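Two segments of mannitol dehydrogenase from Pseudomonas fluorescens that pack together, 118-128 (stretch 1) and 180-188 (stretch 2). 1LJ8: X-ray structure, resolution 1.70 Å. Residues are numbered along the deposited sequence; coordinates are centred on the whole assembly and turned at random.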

# COMPACT_ATOMS: atom_id res chain seq x y z
N LYS A 118 -10.38 -19.75 11.67
CA LYS A 118 -11.15 -18.54 11.31
C LYS A 118 -11.21 -18.42 9.78
O LYS A 118 -12.28 -18.21 9.21
CB LYS A 118 -10.45 -17.29 11.89
CG LYS A 118 -11.11 -15.94 11.46
CD LYS A 118 -12.58 -15.84 11.90
CE LYS A 118 -12.71 -15.69 13.42
NZ LYS A 118 -14.17 -15.55 13.82
N LEU A 119 -10.06 -18.54 9.12
CA LEU A 119 -10.02 -18.45 7.65
C LEU A 119 -10.81 -19.59 6.97
O LEU A 119 -11.24 -19.47 5.83
CB LEU A 119 -8.57 -18.47 7.16
CG LEU A 119 -7.73 -17.28 7.65
CD1 LEU A 119 -6.23 -17.57 7.34
CD2 LEU A 119 -8.21 -15.98 6.98
N ALA A 120 -10.97 -20.70 7.67
CA ALA A 120 -11.70 -21.84 7.13
C ALA A 120 -13.17 -21.88 7.56
O ALA A 120 -13.89 -22.82 7.17
CB ALA A 120 -10.96 -23.18 7.52
N SER A 121 -13.64 -20.89 8.32
CA SER A 121 -15.03 -20.89 8.77
C SER A 121 -15.94 -20.52 7.59
O SER A 121 -15.63 -19.62 6.78
CB SER A 121 -15.24 -19.97 9.99
OG SER A 121 -15.08 -18.59 9.71
N PRO A 122 -17.07 -21.22 7.46
CA PRO A 122 -17.96 -20.93 6.32
C PRO A 122 -18.45 -19.50 6.16
O PRO A 122 -18.67 -19.06 5.02
CB PRO A 122 -19.10 -21.96 6.47
CG PRO A 122 -19.09 -22.33 7.96
CD PRO A 122 -17.61 -22.28 8.35
N GLU A 123 -18.55 -18.77 7.28
CA GLU A 123 -19.04 -17.39 7.27
C GLU A 123 -18.03 -16.48 6.59
O GLU A 123 -18.42 -15.43 6.04
CB GLU A 123 -19.27 -16.84 8.69
CG GLU A 123 -20.32 -17.59 9.50
CD GLU A 123 -19.89 -19.00 9.85
OE1 GLU A 123 -18.67 -19.24 10.00
OE2 GLU A 123 -20.80 -19.86 9.99
N ILE A 124 -16.74 -16.86 6.66
CA ILE A 124 -15.69 -16.03 6.03
C ILE A 124 -15.70 -16.37 4.55
O ILE A 124 -15.33 -17.48 4.13
CB ILE A 124 -14.30 -16.31 6.65
CG1 ILE A 124 -14.34 -15.92 8.14
CG2 ILE A 124 -13.18 -15.58 5.87
CD1 ILE A 124 -14.63 -14.42 8.35
N ARG A 125 -16.08 -15.38 3.76
CA ARG A 125 -16.24 -15.57 2.30
C ARG A 125 -15.26 -14.79 1.45
O ARG A 125 -15.17 -15.02 0.24
CB ARG A 125 -17.69 -15.20 1.89
CG ARG A 125 -18.76 -16.23 2.37
CD ARG A 125 -20.12 -15.55 2.61
NE ARG A 125 -20.11 -14.89 3.91
CZ ARG A 125 -20.99 -13.99 4.35
NH1 ARG A 125 -21.99 -13.58 3.59
NH2 ARG A 125 -20.87 -13.54 5.60
N ILE A 126 -14.54 -13.87 2.09
CA ILE A 126 -13.50 -13.09 1.39
C ILE A 126 -12.32 -12.97 2.34
O ILE A 126 -12.53 -12.69 3.55
CB ILE A 126 -13.97 -11.62 1.09
CG1 ILE A 126 -15.06 -11.62 0.01
CG2 ILE A 126 -12.77 -10.78 0.59
CD1 ILE A 126 -15.84 -10.28 -0.01
N VAL A 127 -11.11 -13.23 1.84
CA VAL A 127 -9.86 -12.99 2.60
C VAL A 127 -9.23 -11.81 1.81
O VAL A 127 -8.85 -11.95 0.64
CB VAL A 127 -8.89 -14.21 2.58
CG1 VAL A 127 -7.53 -13.81 3.29
CG2 VAL A 127 -9.53 -15.36 3.37
N SER A 128 -9.18 -10.63 2.45
CA SER A 128 -8.62 -9.46 1.82
C SER A 128 -7.22 -9.19 2.34
O SER A 128 -6.83 -9.63 3.44
CB SER A 128 -9.53 -8.25 2.03
OG SER A 128 -9.85 -8.10 3.40
N GLY A 180 -16.09 -29.74 3.07
CA GLY A 180 -17.09 -29.50 2.06
C GLY A 180 -17.50 -28.02 2.04
O GLY A 180 -18.61 -27.69 1.60
N ILE A 181 -16.62 -27.14 2.50
CA ILE A 181 -16.91 -25.69 2.55
C ILE A 181 -16.32 -25.04 1.29
O ILE A 181 -15.18 -25.33 0.91
CB ILE A 181 -16.27 -25.11 3.85
CG1 ILE A 181 -17.05 -25.66 5.07
CG2 ILE A 181 -16.28 -23.58 3.83
CD1 ILE A 181 -16.45 -25.26 6.43
N PRO A 182 -17.10 -24.18 0.61
CA PRO A 182 -16.57 -23.54 -0.61
C PRO A 182 -15.42 -22.58 -0.35
O PRO A 182 -15.27 -22.05 0.76
CB PRO A 182 -17.77 -22.82 -1.22
CG PRO A 182 -18.74 -22.69 -0.15
CD PRO A 182 -18.50 -23.81 0.85
N ALA A 183 -14.63 -22.35 -1.38
CA ALA A 183 -13.50 -21.43 -1.31
C ALA A 183 -13.97 -20.01 -1.02
O ALA A 183 -15.14 -19.66 -1.20
CB ALA A 183 -12.76 -21.43 -2.65
N PHE A 184 -13.04 -19.19 -0.54
CA PHE A 184 -13.31 -17.75 -0.37
C PHE A 184 -12.61 -17.04 -1.57
O PHE A 184 -11.85 -17.65 -2.29
CB PHE A 184 -12.72 -17.22 0.94
CG PHE A 184 -11.35 -17.78 1.28
CD1 PHE A 184 -10.22 -17.46 0.52
CD2 PHE A 184 -11.21 -18.59 2.42
CE1 PHE A 184 -8.96 -17.91 0.89
CE2 PHE A 184 -9.95 -19.06 2.79
CZ PHE A 184 -8.83 -18.71 2.03
N THR A 185 -12.93 -15.77 -1.80
CA THR A 185 -12.25 -14.96 -2.81
C THR A 185 -11.05 -14.35 -2.07
O THR A 185 -11.13 -14.07 -0.86
CB THR A 185 -13.17 -13.77 -3.25
OG1 THR A 185 -14.34 -14.27 -3.89
CG2 THR A 185 -12.43 -12.83 -4.20
N VAL A 186 -9.93 -14.19 -2.76
CA VAL A 186 -8.77 -13.51 -2.18
C VAL A 186 -8.73 -12.15 -2.89
O VAL A 186 -8.57 -12.06 -4.12
CB VAL A 186 -7.45 -14.25 -2.40
CG1 VAL A 186 -6.32 -13.49 -1.63
CG2 VAL A 186 -7.54 -15.64 -1.79
N MSE A 187 -8.89 -11.11 -2.08
CA MSE A 187 -9.02 -9.73 -2.57
C MSE A 187 -7.86 -8.83 -2.19
O MSE A 187 -7.85 -8.27 -1.10
CB MSE A 187 -10.37 -9.19 -2.01
CG MSE A 187 -10.84 -7.88 -2.65
SE MSE A 187 -12.48 -7.20 -1.85
CE MSE A 187 -11.82 -6.51 -0.13
N SER A 188 -6.92 -8.63 -3.11
CA SER A 188 -5.75 -7.78 -2.82
C SER A 188 -6.13 -6.30 -2.85
O SER A 188 -6.80 -5.85 -3.78
CB SER A 188 -4.66 -7.97 -3.89
OG SER A 188 -3.57 -7.07 -3.60
O HOH W 1 -16.35 -14.38 -2.11

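The most unusual feature is a methyl group set almost squarely on an aromatic ring: V127 CG2 lies 3.4 Å from the centroid of the F184 ring (CG, CD1, CD2, CE1, CE2, CZ), only 4° off the ring normal, which identifies a CH-pi contact over the face. At the ring's edge, near its plane, L119 O approaches F184 CE2 at 3.3 Å, so the partially positive rim of the phenyl group meets a carbonyl oxygen.

Beyond this ring the pairing is a parallel ladder, I126 with T185, V127 with V186 and S128 with M187, its strand axes 24° apart. Three near-linear hydrogen bonds hold it: T185 N to R125 O (3.1 Å, 162°), V127 N to T185 O (2.8 Å, 171°) and M187 N to V127 O (2.8 Å, 167°). V127 thus uses both its amide and its carbonyl, as parallel pairing requires. V127 O also receives a CA-H...O contact from V186 CA at 3.2 Å. A water donates to R125 O and accepts from T185 OG1, each at 2.7 Å, giving that carbonyl a second donor.

On the sheet face carrying I126, T185, S128 and M187, I126 CG2 packs 3.9 Å from CB of selenomethionine M187. Before the strands, I181 CD1 reaches P122 CD at 3.7 Å, extending the apolar contact into the loops.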